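Local structure of aminotransferase, class III (Thermomicrobium roseum, 6IO1) at residues L400-T408 against R416-M424; Q281-K289 against G299-I307. The protein is a thermostable (S)-enantioselective omega-transaminase that probably moves amino groups between substrates by way of its pyridoxal 5'-phosphate cofactor. All coordinates share one frame; numbering follows the deposited sequence.

Contact 1: L400-T408 against R416-M424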
ATOM      1  N   LEU B 400      16.847 -23.979  11.999  1.00 27.33           N
ATOM      2  CA  LEU B 400      16.124 -24.885  11.110  1.00 26.07           C
ATOM      3  C   LEU B 400      15.629 -24.164   9.862  1.00 26.65           C
ATOM      4  O   LEU B 400      15.686 -24.715   8.757  1.00 26.52           O
ATOM      5  CB  LEU B 400      14.953 -25.534  11.849  1.00 27.08           C
ATOM      6  CG  LEU B 400      14.111 -26.508  11.019  1.00 27.64           C
ATOM      7  CD1 LEU B 400      14.815 -27.850  10.882  1.00 26.49           C
ATOM      8  CD2 LEU B 400      12.730 -26.683  11.628  1.00 25.18           C
ATOM      9  N   GLY B 401      15.131 -22.941  10.016  1.00 25.80           N
ATOM     10  CA  GLY B 401      14.616 -22.183   8.899  1.00 26.67           C
ATOM     11  C   GLY B 401      15.642 -21.925   7.809  1.00 26.02           C
ATOM     12  O   GLY B 401      15.417 -22.242   6.637  1.00 25.52           O
ATOM     13  N   PRO B 402      16.790 -21.337   8.170  1.00 27.57           N
ATOM     14  CA  PRO B 402      17.838 -21.115   7.157  1.00 25.25           C
ATOM     15  C   PRO B 402      18.368 -22.395   6.533  1.00 24.16           C
ATOM     16  O   PRO B 402      18.613 -22.432   5.319  1.00 25.09           O
ATOM     17  CB  PRO B 402      18.927 -20.372   7.942  1.00 30.42           C
ATOM     18  CG  PRO B 402      18.195 -19.701   9.049  1.00 28.14           C
ATOM     19  CD  PRO B 402      17.104 -20.652   9.438  1.00 28.26           C
ATOM     20  N   LYS B 403      18.563 -23.446   7.333  1.00 24.76           N
ATOM     21  CA  LYS B 403      19.063 -24.705   6.790  1.00 24.35           C
ATOM     22  C   LYS B 403      18.072 -25.304   5.798  1.00 25.95           C
ATOM     23  O   LYS B 403      18.460 -25.760   4.718  1.00 23.50           O
ATOM     24  CB  LYS B 403      19.357 -25.689   7.922  1.00 26.80           C
ATOM     25  CG  LYS B 403      20.594 -25.371   8.741  1.00 29.88           C
ATOM     26  CD  LYS B 403      20.714 -26.328   9.916  1.00 28.74           C
ATOM     27  CE  LYS B 403      21.978 -26.074  10.719  1.00 31.20           C
ATOM     28  NZ  LYS B 403      21.978 -26.856  11.989  1.00 30.75           N
ATOM     29  N   LEU B 404      16.785 -25.321   6.158  1.00 26.51           N
ATOM     30  CA  LEU B 404      15.768 -25.824   5.239  1.00 24.57           C
ATOM     31  C   LEU B 404      15.688 -24.966   3.986  1.00 21.72           C
ATOM     32  O   LEU B 404      15.499 -25.486   2.882  1.00 21.78           O
ATOM     33  CB  LEU B 404      14.403 -25.881   5.930  1.00 24.22           C
ATOM     34  CG  LEU B 404      14.078 -27.110   6.781  1.00 24.69           C
ATOM     35  CD1 LEU B 404      12.678 -27.006   7.372  1.00 23.94           C
ATOM     36  CD2 LEU B 404      14.240 -28.395   5.983  1.00 24.67           C
ATOM     37  N   GLU B 405      15.831 -23.648   4.136  1.00 22.44           N
ATOM     38  CA  GLU B 405      15.805 -22.757   2.981  1.00 22.20           C
ATOM     39  C   GLU B 405      16.935 -23.095   2.018  1.00 21.77           C
ATOM     40  O   GLU B 405      16.713 -23.278   0.813  1.00 20.86           O
ATOM     41  CB  GLU B 405      15.910 -21.309   3.462  1.00 23.22           C
ATOM     42  CG  GLU B 405      15.602 -20.244   2.427  1.00 23.50           C
ATOM     43  CD  GLU B 405      15.668 -18.846   3.015  1.00 27.36           C
ATOM     44  OE1 GLU B 405      16.779 -18.280   3.087  1.00 31.49           O
ATOM     45  OE2 GLU B 405      14.610 -18.318   3.417  1.00 27.82           O
ATOM     46  N   ALA B 406      18.154 -23.216   2.548  1.00 21.95           N
ATOM     47  CA  ALA B 406      19.306 -23.548   1.717  1.00 24.25           C
ATOM     48  C   ALA B 406      19.158 -24.927   1.084  1.00 22.55           C
ATOM     49  O   ALA B 406      19.514 -25.119  -0.082  1.00 24.80           O
ATOM     50  CB  ALA B 406      20.590 -23.469   2.544  1.00 30.13           C
ATOM     51  N   ALA B 407      18.668 -25.908   1.847  1.00 23.06           N
ATOM     52  CA  ALA B 407      18.525 -27.262   1.317  1.00 21.54           C
ATOM     53  C   ALA B 407      17.487 -27.319   0.201  1.00 22.30           C
ATOM     54  O   ALA B 407      17.722 -27.931  -0.848  1.00 23.52           O
ATOM     55  CB  ALA B 407      18.162 -28.228   2.443  1.00 24.70           C
ATOM     56  N   THR B 408      16.322 -26.699   0.416  1.00 22.83           N
ATOM     57  CA  THR B 408      15.286 -26.687  -0.612  1.00 20.83           C
ATOM     58  C   THR B 408      15.765 -25.963  -1.860  1.00 21.53           C
ATOM     59  O   THR B 408      15.555 -26.440  -2.982  1.00 20.84           O
ATOM     60  CB  THR B 408      14.013 -26.023  -0.085  1.00 19.96           C
ATOM     61  OG1 THR B 408      14.338 -24.737   0.456  1.00 20.63           O
ATOM     62  CG2 THR B 408      13.356 -26.874   0.988  1.00 20.63           C
ATOM     63  N   ARG B 416       8.466 -21.743   1.487  1.00 17.71           N
ATOM     64  CA  ARG B 416       8.693 -20.928   2.672  1.00 17.79           C
ATOM     65  C   ARG B 416       9.241 -21.805   3.790  1.00 19.16           C
ATOM     66  O   ARG B 416       8.562 -22.722   4.251  1.00 19.66           O
ATOM     67  CB  ARG B 416       7.397 -20.245   3.097  1.00 18.59           C
ATOM     68  CG  ARG B 416       7.521 -19.452   4.375  1.00 20.99           C
ATOM     69  CD  ARG B 416       8.399 -18.233   4.170  1.00 24.10           C
ATOM     70  NE  ARG B 416       8.557 -17.458   5.397  1.00 26.73           N
ATOM     71  CZ  ARG B 416       9.730 -17.138   5.936  1.00 28.99           C
ATOM     72  NH1 ARG B 416      10.857 -17.533   5.361  1.00 27.36           N
ATOM     73  NH2 ARG B 416       9.774 -16.427   7.053  1.00 34.31           N
ATOM     74  N   CYS B 417      10.466 -21.538   4.225  1.00 19.79           N
ATOM     75  CA  CYS B 417      11.086 -22.308   5.294  1.00 21.29           C
ATOM     76  C   CYS B 417      11.167 -21.448   6.546  1.00 23.72           C
ATOM     77  O   CYS B 417      11.736 -20.351   6.517  1.00 26.30           O
ATOM     78  CB  CYS B 417      12.474 -22.801   4.876  1.00 22.76           C
ATOM     79  SG  CYS B 417      12.446 -23.910   3.447  1.00 23.07           S
ATOM     80  N   THR B 418      10.601 -21.946   7.640  1.00 24.54           N
ATOM     81  CA  THR B 418      10.482 -21.225   8.898  1.00 25.71           C
ATOM     82  C   THR B 418      10.943 -22.118  10.035  1.00 24.27           C
ATOM     83  O   THR B 418      11.101 -23.331   9.860  1.00 22.90           O
ATOM     84  CB  THR B 418       9.023 -20.791   9.130  1.00 25.89           C
ATOM     85  OG1 THR B 418       8.247 -21.918   9.559  1.00 27.62           O
ATOM     86  CG2 THR B 418       8.407 -20.210   7.864  1.00 26.46           C
ATOM     87  N   PRO B 419      11.132 -21.557  11.237  1.00 24.60           N
ATOM     88  CA  PRO B 419      11.495 -22.406  12.385  1.00 25.09           C
ATOM     89  C   PRO B 419      10.474 -23.489  12.676  1.00 26.05           C
ATOM     90  O   PRO B 419      10.794 -24.448  13.389  1.00 24.94           O
ATOM     91  CB  PRO B 419      11.598 -21.407  13.545  1.00 27.03           C
ATOM     92  CG  PRO B 419      11.932 -20.118  12.895  1.00 26.99           C
ATOM     93  CD  PRO B 419      11.212 -20.123  11.579  1.00 25.79           C
ATOM     94  N   ASP B 420       9.257 -23.366  12.149  1.00 25.27           N
ATOM     95  CA  ASP B 420       8.214 -24.356  12.358  1.00 25.24           C
ATOM     96  C   ASP B 420       8.151 -25.395  11.250  1.00 23.37           C
ATOM     97  O   ASP B 420       7.489 -26.423  11.428  1.00 22.92           O
ATOM     98  CB  ASP B 420       6.855 -23.663  12.486  1.00 29.63           C
ATOM     99  CG  ASP B 420       6.921 -22.426  13.362  1.00 32.13           C
ATOM    100  OD1 ASP B 420       7.450 -22.532  14.485  1.00 32.68           O
ATOM    101  OD2 ASP B 420       6.450 -21.349  12.933  1.00 35.91           O
ATOM    102  N   GLY B 421       8.817 -25.167  10.119  1.00 24.10           N
ATOM    103  CA  GLY B 421       8.754 -26.138   9.045  1.00 20.97           C
ATOM    104  C   GLY B 421       8.707 -25.567   7.644  1.00 20.82           C
ATOM    105  O   GLY B 421       9.358 -24.559   7.346  1.00 21.34           O
ATOM    106  N   ILE B 422       7.945 -26.216   6.765  1.00 19.12           N
ATOM    107  CA  ILE B 422       7.895 -25.862   5.349  1.00 18.49           C
ATOM    108  C   ILE B 422       6.462 -25.514   4.965  1.00 18.66           C
ATOM    109  O   ILE B 422       5.529 -26.257   5.284  1.00 20.33           O
ATOM    110  CB  ILE B 422       8.439 -27.000   4.464  1.00 20.19           C
ATOM    111  CG1 ILE B 422       9.920 -27.241   4.760  1.00 19.74           C
ATOM    112  CG2 ILE B 422       8.235 -26.680   2.992  1.00 19.90           C
ATOM    113  CD1 ILE B 422      10.537 -28.352   3.939  1.00 21.49           C
ATOM    114  N   VAL B 423       6.298 -24.359   4.311  1.00 17.74           N
ATOM    115  CA  VAL B 423       4.955 -23.876   3.869  1.00 18.00           C
ATOM    116  C   VAL B 423       4.948 -23.841   2.338  1.00 17.37           C
ATOM    117  O   VAL B 423       5.872 -23.241   1.758  1.00 17.55           O
ATOM    118  CB  VAL B 423       4.637 -22.490   4.463  1.00 18.93           C
ATOM    119  CG1 VAL B 423       3.244 -22.019   4.072  1.00 18.77           C
ATOM    120  CG2 VAL B 423       4.803 -22.475   5.975  1.00 18.03           C
ATOM    121  N   MET B 424       3.934 -24.453   1.719  1.00 17.77           N
ATOM    122  CA  MET B 424       3.854 -24.500   0.235  1.00 16.99           C
ATOM    123  C   MET B 424       2.544 -23.874  -0.257  1.00 17.26           C
ATOM    124  O   MET B 424       1.472 -24.258   0.249  1.00 19.52           O
ATOM    125  CB  MET B 424       3.930 -25.949  -0.256  1.00 17.33           C
ATOM    126  CG  MET B 424       5.287 -26.589  -0.036  1.00 20.06           C
ATOM    127  SD  MET B 424       5.204 -28.396  -0.033  1.00 22.84           S
ATOM    128  CE  MET B 424       4.418 -28.685   1.551  1.00 21.10           C
TER
HETATM  129  O   HOH W   1      12.163 -19.294   3.109  1.00 22.63           O

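Contact 2: Q281-K289 against G299-I307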
ATOM      1  N   GLN B 281     -20.998 -15.559   5.421  1.00 17.87           N
ATOM      2  CA  GLN B 281     -21.327 -14.370   4.633  1.00 15.64           C
ATOM      3  C   GLN B 281     -20.845 -13.141   5.387  1.00 17.51           C
ATOM      4  O   GLN B 281     -21.559 -12.628   6.268  1.00 16.36           O
ATOM      5  CB  GLN B 281     -22.829 -14.287   4.363  1.00 18.34           C
ATOM      6  CG  GLN B 281     -23.262 -13.046   3.594  1.00 17.72           C
ATOM      7  CD  GLN B 281     -22.878 -13.098   2.128  1.00 16.93           C
ATOM      8  OE1 GLN B 281     -22.650 -14.172   1.572  1.00 19.53           O
ATOM      9  NE2 GLN B 281     -22.809 -11.934   1.494  1.00 17.67           N
ATOM     10  N   PRO B 282     -19.652 -12.638   5.092  1.00 16.10           N
ATOM     11  CA  PRO B 282     -19.123 -11.500   5.845  1.00 15.84           C
ATOM     12  C   PRO B 282     -19.780 -10.190   5.449  1.00 15.16           C
ATOM     13  O   PRO B 282     -20.280 -10.020   4.335  1.00 17.00           O
ATOM     14  CB  PRO B 282     -17.636 -11.497   5.471  1.00 15.89           C
ATOM     15  CG  PRO B 282     -17.599 -12.097   4.109  1.00 18.05           C
ATOM     16  CD  PRO B 282     -18.710 -13.112   4.063  1.00 18.31           C
ATOM     17  N   ASP B 283     -19.773  -9.253   6.399  1.00 14.74           N
ATOM     18  CA  ASP B 283     -20.194  -7.893   6.093  1.00 15.92           C
ATOM     19  C   ASP B 283     -19.140  -7.168   5.271  1.00 13.63           C
ATOM     20  O   ASP B 283     -19.476  -6.330   4.427  1.00 15.05           O
ATOM     21  CB  ASP B 283     -20.485  -7.130   7.385  1.00 15.79           C
ATOM     22  CG  ASP B 283     -21.408  -7.892   8.316  1.00 19.89           C
ATOM     23  OD1 ASP B 283     -22.617  -7.983   8.016  1.00 23.00           O
ATOM     24  OD2 ASP B 283     -20.923  -8.404   9.347  1.00 18.34           O
ATOM     25  N   ILE B 284     -17.866  -7.476   5.507  1.00 15.32           N
ATOM     26  CA  ILE B 284     -16.749  -6.876   4.788  1.00 14.55           C
ATOM     27  C   ILE B 284     -15.775  -7.984   4.409  1.00 13.46           C
ATOM     28  O   ILE B 284     -15.519  -8.898   5.200  1.00 14.79           O
ATOM     29  CB  ILE B 284     -16.041  -5.792   5.629  1.00 14.91           C
ATOM     30  CG1 ILE B 284     -17.024  -4.701   6.051  1.00 15.60           C
ATOM     31  CG2 ILE B 284     -14.885  -5.181   4.860  1.00 15.03           C
ATOM     32  CD1 ILE B 284     -16.458  -3.727   7.060  1.00 15.51           C
ATOM     33  N   VAL B 285     -15.238  -7.903   3.196  1.00 10.81           N
ATOM     34  CA  VAL B 285     -14.236  -8.839   2.709  1.00 11.11           C
ATOM     35  C   VAL B 285     -13.049  -8.042   2.185  1.00 11.60           C
ATOM     36  O   VAL B 285     -13.222  -6.982   1.574  1.00 13.12           O
ATOM     37  CB  VAL B 285     -14.799  -9.772   1.615  1.00 11.13           C
ATOM     38  CG1 VAL B 285     -15.292  -8.973   0.411  1.00 11.69           C
ATOM     39  CG2 VAL B 285     -13.744 -10.766   1.196  1.00 12.76           C
ATOM     40  N   THR B 286     -11.844  -8.529   2.455  1.00 12.55           N
ATOM     41  CA  THR B 286     -10.624  -7.918   1.949  1.00 12.64           C
ATOM     42  C   THR B 286      -9.909  -8.910   1.048  1.00 12.04           C
ATOM     43  O   THR B 286      -9.885 -10.113   1.331  1.00 14.25           O
ATOM     44  CB  THR B 286      -9.696  -7.483   3.086  1.00 11.67           C
ATOM     45  OG1 THR B 286      -9.253  -8.635   3.812  1.00 13.38           O
ATOM     46  CG2 THR B 286     -10.423  -6.545   4.029  1.00 13.78           C
ATOM     47  N   PHE B 287      -9.328  -8.409  -0.038  1.00 12.43           N
ATOM     48  CA  PHE B 287      -8.676  -9.281  -1.002  1.00 13.78           C
ATOM     49  C   PHE B 287      -7.441  -8.597  -1.562  1.00 15.26           C
ATOM     50  O   PHE B 287      -7.309  -7.373  -1.523  1.00 13.85           O
ATOM     51  CB  PHE B 287      -9.626  -9.684  -2.141  1.00 12.68           C
ATOM     52  CG  PHE B 287     -10.387  -8.533  -2.739  1.00 13.68           C
ATOM     53  CD1 PHE B 287     -11.586  -8.118  -2.185  1.00 13.30           C
ATOM     54  CD2 PHE B 287      -9.912  -7.879  -3.864  1.00 12.87           C
ATOM     55  CE1 PHE B 287     -12.292  -7.066  -2.733  1.00 12.41           C
ATOM     56  CE2 PHE B 287     -10.615  -6.826  -4.418  1.00 13.30           C
ATOM     57  CZ  PHE B 287     -11.807  -6.419  -3.852  1.00 14.44           C
ATOM     58  N   ALA B 288      -6.540  -9.420  -2.091  1.00 15.46           N
ATOM     59  CA  ALA B 288      -5.296  -8.973  -2.703  1.00 16.44           C
ATOM     60  C   ALA B 288      -4.647 -10.166  -3.387  1.00 17.23           C
ATOM     61  O   ALA B 288      -5.312 -11.180  -3.624  1.00 24.96           O
ATOM     62  CB  ALA B 288      -4.352  -8.364  -1.664  1.00 15.53           C
ATOM     63  N   LYS B 289      -3.363 -10.048  -3.721  1.00 16.07           N
ATOM     64  CA  LYS B 289      -2.595 -11.178  -4.229  1.00 13.62           C
ATOM     65  C   LYS B 289      -3.172 -11.734  -5.527  1.00 13.44           C
ATOM     66  O   LYS B 289      -2.966 -11.164  -6.603  1.00 15.74           O
ATOM     67  CB  LYS B 289      -2.520 -12.284  -3.168  1.00 14.81           C
ATOM     68  CG  LYS B 289      -1.707 -11.920  -1.935  1.00 16.73           C
ATOM     69  CD  LYS B 289      -1.482 -13.134  -1.046  1.00 15.15           C
ATOM     70  CE  LYS B 289      -0.630 -12.789   0.166  1.00 20.17           C
ATOM     71  NZ  LYS B 289       0.693 -12.225  -0.215  1.00 22.13           N
ATOM     72  N   GLY B 299      -5.343  -4.654  -4.667  1.00 13.50           N
ATOM     73  CA  GLY B 299      -6.058  -5.146  -3.511  1.00 14.29           C
ATOM     74  C   GLY B 299      -7.413  -4.476  -3.490  1.00 12.17           C
ATOM     75  O   GLY B 299      -7.712  -3.626  -4.328  1.00 13.28           O
ATOM     76  N   GLY B 300      -8.243  -4.861  -2.531  1.00 11.91           N
ATOM     77  CA  GLY B 300      -9.537  -4.210  -2.441  1.00 13.13           C
ATOM     78  C   GLY B 300     -10.314  -4.622  -1.214  1.00 11.18           C
ATOM     79  O   GLY B 300      -9.981  -5.591  -0.523  1.00 11.96           O
ATOM     80  N   VAL B 301     -11.379  -3.861  -0.971  1.00 12.89           N
ATOM     81  CA  VAL B 301     -12.339  -4.115   0.093  1.00 13.42           C
ATOM     82  C   VAL B 301     -13.730  -4.118  -0.520  1.00 13.44           C
ATOM     83  O   VAL B 301     -14.087  -3.196  -1.264  1.00 13.33           O
ATOM     84  CB  VAL B 301     -12.250  -3.055   1.206  1.00 14.64           C
ATOM     85  CG1 VAL B 301     -13.292  -3.319   2.278  1.00 15.91           C
ATOM     86  CG2 VAL B 301     -10.859  -3.031   1.802  1.00 15.59           C
ATOM     87  N   GLY B 302     -14.509  -5.149  -0.206  1.00 13.47           N
ATOM     88  CA  GLY B 302     -15.901  -5.234  -0.598  1.00 13.48           C
ATOM     89  C   GLY B 302     -16.787  -5.192   0.635  1.00 12.43           C
ATOM     90  O   GLY B 302     -16.529  -5.882   1.622  1.00 14.56           O
ATOM     91  N   VAL B 303     -17.826  -4.371   0.563  1.00 12.91           N
ATOM     92  CA  VAL B 303     -18.757  -4.183   1.660  1.00 14.47           C
ATOM     93  C   VAL B 303     -20.170  -4.466   1.173  1.00 15.05           C
ATOM     94  O   VAL B 303     -20.497  -4.364  -0.024  1.00 17.57           O
ATOM     95  CB  VAL B 303     -18.665  -2.771   2.279  1.00 15.02           C
ATOM     96  CG1 VAL B 303     -17.233  -2.455   2.685  1.00 14.82           C
ATOM     97  CG2 VAL B 303     -19.202  -1.724   1.316  1.00 15.85           C
ATOM     98  N   SER B 304     -21.003  -4.834   2.145  1.00 16.58           N
ATOM     99  CA  SER B 304     -22.404  -5.148   1.955  1.00 17.98           C
ATOM    100  C   SER B 304     -23.194  -3.892   1.613  1.00 16.80           C
ATOM    101  O   SER B 304     -22.740  -2.760   1.810  1.00 15.14           O
ATOM    102  CB  SER B 304     -22.978  -5.793   3.217  1.00 16.68           C
ATOM    103  OG  SER B 304     -23.022  -4.862   4.286  1.00 17.01           O
ATOM    104  N   ASP B 305     -24.399  -4.112   1.089  1.00 17.46           N
ATOM    105  CA  ASP B 305     -25.258  -2.996   0.712  1.00 20.63           C
ATOM    106  C   ASP B 305     -25.629  -2.136   1.914  1.00 18.70           C
ATOM    107  O   ASP B 305     -25.787  -0.919   1.775  1.00 21.17           O
ATOM    108  CB  ASP B 305     -26.515  -3.520   0.019  1.00 23.47           C
ATOM    109  CG  ASP B 305     -27.205  -2.457  -0.799  1.00 28.22           C
ATOM    110  OD1 ASP B 305     -26.624  -2.017  -1.812  1.00 28.19           O
ATOM    111  OD2 ASP B 305     -28.327  -2.057  -0.427  1.00 34.72           O
ATOM    112  N   GLU B 306     -25.786  -2.744   3.091  1.00 19.03           N
ATOM    113  CA  GLU B 306     -26.142  -1.978   4.283  1.00 19.13           C
ATOM    114  C   GLU B 306     -25.028  -1.013   4.679  1.00 17.66           C
ATOM    115  O   GLU B 306     -25.276   0.172   4.939  1.00 18.23           O
ATOM    116  CB  GLU B 306     -26.465  -2.936   5.432  1.00 20.89           C
ATOM    117  CG  GLU B 306     -26.184  -2.383   6.819  1.00 22.74           C
ATOM    118  CD  GLU B 306     -27.200  -1.349   7.256  1.00 28.36           C
ATOM    119  OE1 GLU B 306     -28.279  -1.270   6.632  1.00 32.28           O
ATOM    120  OE2 GLU B 306     -26.921  -0.619   8.229  1.00 30.04           O
ATOM    121  N   ILE B 307     -23.787  -1.506   4.726  1.00 18.37           N
ATOM    122  CA  ILE B 307     -22.653  -0.659   5.094  1.00 16.76           C
ATOM    123  C   ILE B 307     -22.477   0.462   4.077  1.00 16.22           C
ATOM    124  O   ILE B 307     -22.254   1.626   4.437  1.00 16.36           O
ATOM    125  CB  ILE B 307     -21.375  -1.507   5.230  1.00 16.96           C
ATOM    126  CG1 ILE B 307     -21.464  -2.405   6.465  1.00 15.71           C
ATOM    127  CG2 ILE B 307     -20.142  -0.617   5.297  1.00 16.02           C
ATOM    128  CD1 ILE B 307     -20.282  -3.327   6.633  1.00 15.36           C
TER
HETATM  129  O   HOH W   2     -23.725  -6.052   6.649  1.00 22.93           O

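Contact 1: L400-T408 against R416-M424
Helix 400-408 of the C-terminal alpha/beta part of this class III aminotransferase lies on the beta hairpin 416-424, and Cys417 points its side chain toward the helix. Cys417 CB sits 3.5 Å from Gly401 O. Cys417 SG lies beside its own backbone N (chi1 -62°), which lays the sulfur along the helix backbone, 3.5 Å from Leu404 C. Leu404 CB touches the same sulfur, and Thr408 OG1 comes against it from the next turn. That hydroxyl lies within bonding distance of both Leu404 O and Glu405 O, on the helix's own backbone. Gly401 brings the two chains together: its CA is 4.2 Å from Thr418 CA, and a CB here would be tight against Thr418 C and crowded by Pro402 CD. The helix runs nearly antiparallel to strand 416-418, at 152°. Beyond that strand a type I turn from Thr418 to Gly421 makes the hairpin bend. Thr418 OG1 accepts from Asp420 N there, an ST turn. Leu400 reaches the bend with CG anti to its N (chi1 180°), and its CD2 lies 3.4 Å from Pro419 O. Leu404 CD1 meets Ile422 CG1 at 3.8 Å, the two side chains crossing at a slant. Helix 432-450 packs on Thr408 and Ile422 as well. At the other border the extended Glu405 faces Arg416 without a direct salt bridge. Water 1 joins them: it donates to Glu405 OE2 at 2.7 Å and accepts from Arg416 NH1 at 3.1 Å, lying in the guanidinium plane. It also accepts from Cys417 N at 3.0 Å. Thr418 CG2 rests on one guanidinium face, toward its rim, and Phe90 of the second subunit packs on Glu405 and Arg416.

Contact 2: Q281-K289 against G299-I307
One face of the Phe287 ring lies on Gly300: Gly300 CA makes a CH-pi contact 3.7 Å from the ring centroid, 25° off the normal. Gly300 O sits over the same face, nearer the rim. Phe108 and Phe115 also pack against this ring. Phe287 and Gly300 are a hydrogen-bonded pair of the antiparallel hairpin 284-287/299-304, within the mixed sheet of the large domain of this fold-type I PLP enzyme. CG of Phe287 stands between the backbone N and carbonyl carbon (chi1 47°), which turns the ring across to the neighbouring strand. A serine in place of Phe287 would probably leave Gly300 without its aromatic cover and open a gap beside Phe108 and Phe115. Further along, Val285 and Gly302 exchange two nearly straight bonds in their carbonyl planes, each 2.9 Å between N of one and O of the other. On the opposite sheet face, Ile284 CG2 meets Val301 CG1 at 3.6 Å, and the Ile307 side chain crosses that of Ile284 at about a right angle, CD1 against CG1. Thr286 OG1 bonds Asn125 of the cofactor pocket, and Lys289 touches the bound PMP. Ser304 N-caps the next helix through a weak bond from Ile307 N. Asp283 OD2 accepts from Leu257 N. Water 2 donates to Asp283 OD1 at 2.6 Å and lies 2.7 Å from Ser304 OG.

From the N terminus, contact 2 comes first. It closes the nine-residue loop between Lys289 and Gly299, joining the two strands of a hairpin in the large-domain sheet, with the cofactor pocket at one end. The chain then runs through helices 305-312, 328-344 and 346-361 and strands 370-376 and 379-384. Contact 1 follows, closing the seven residues between Thr408 and Arg416. It ties helix 400-410 to the other sheet. The contacts are in series: neither nests in nor crosses the other. The centres of contact 1 and contact 2 are about 33 Å apart, on opposite sides of the chain's centre. The nearest atoms of contact 1 and contact 2 are about 11 Å apart.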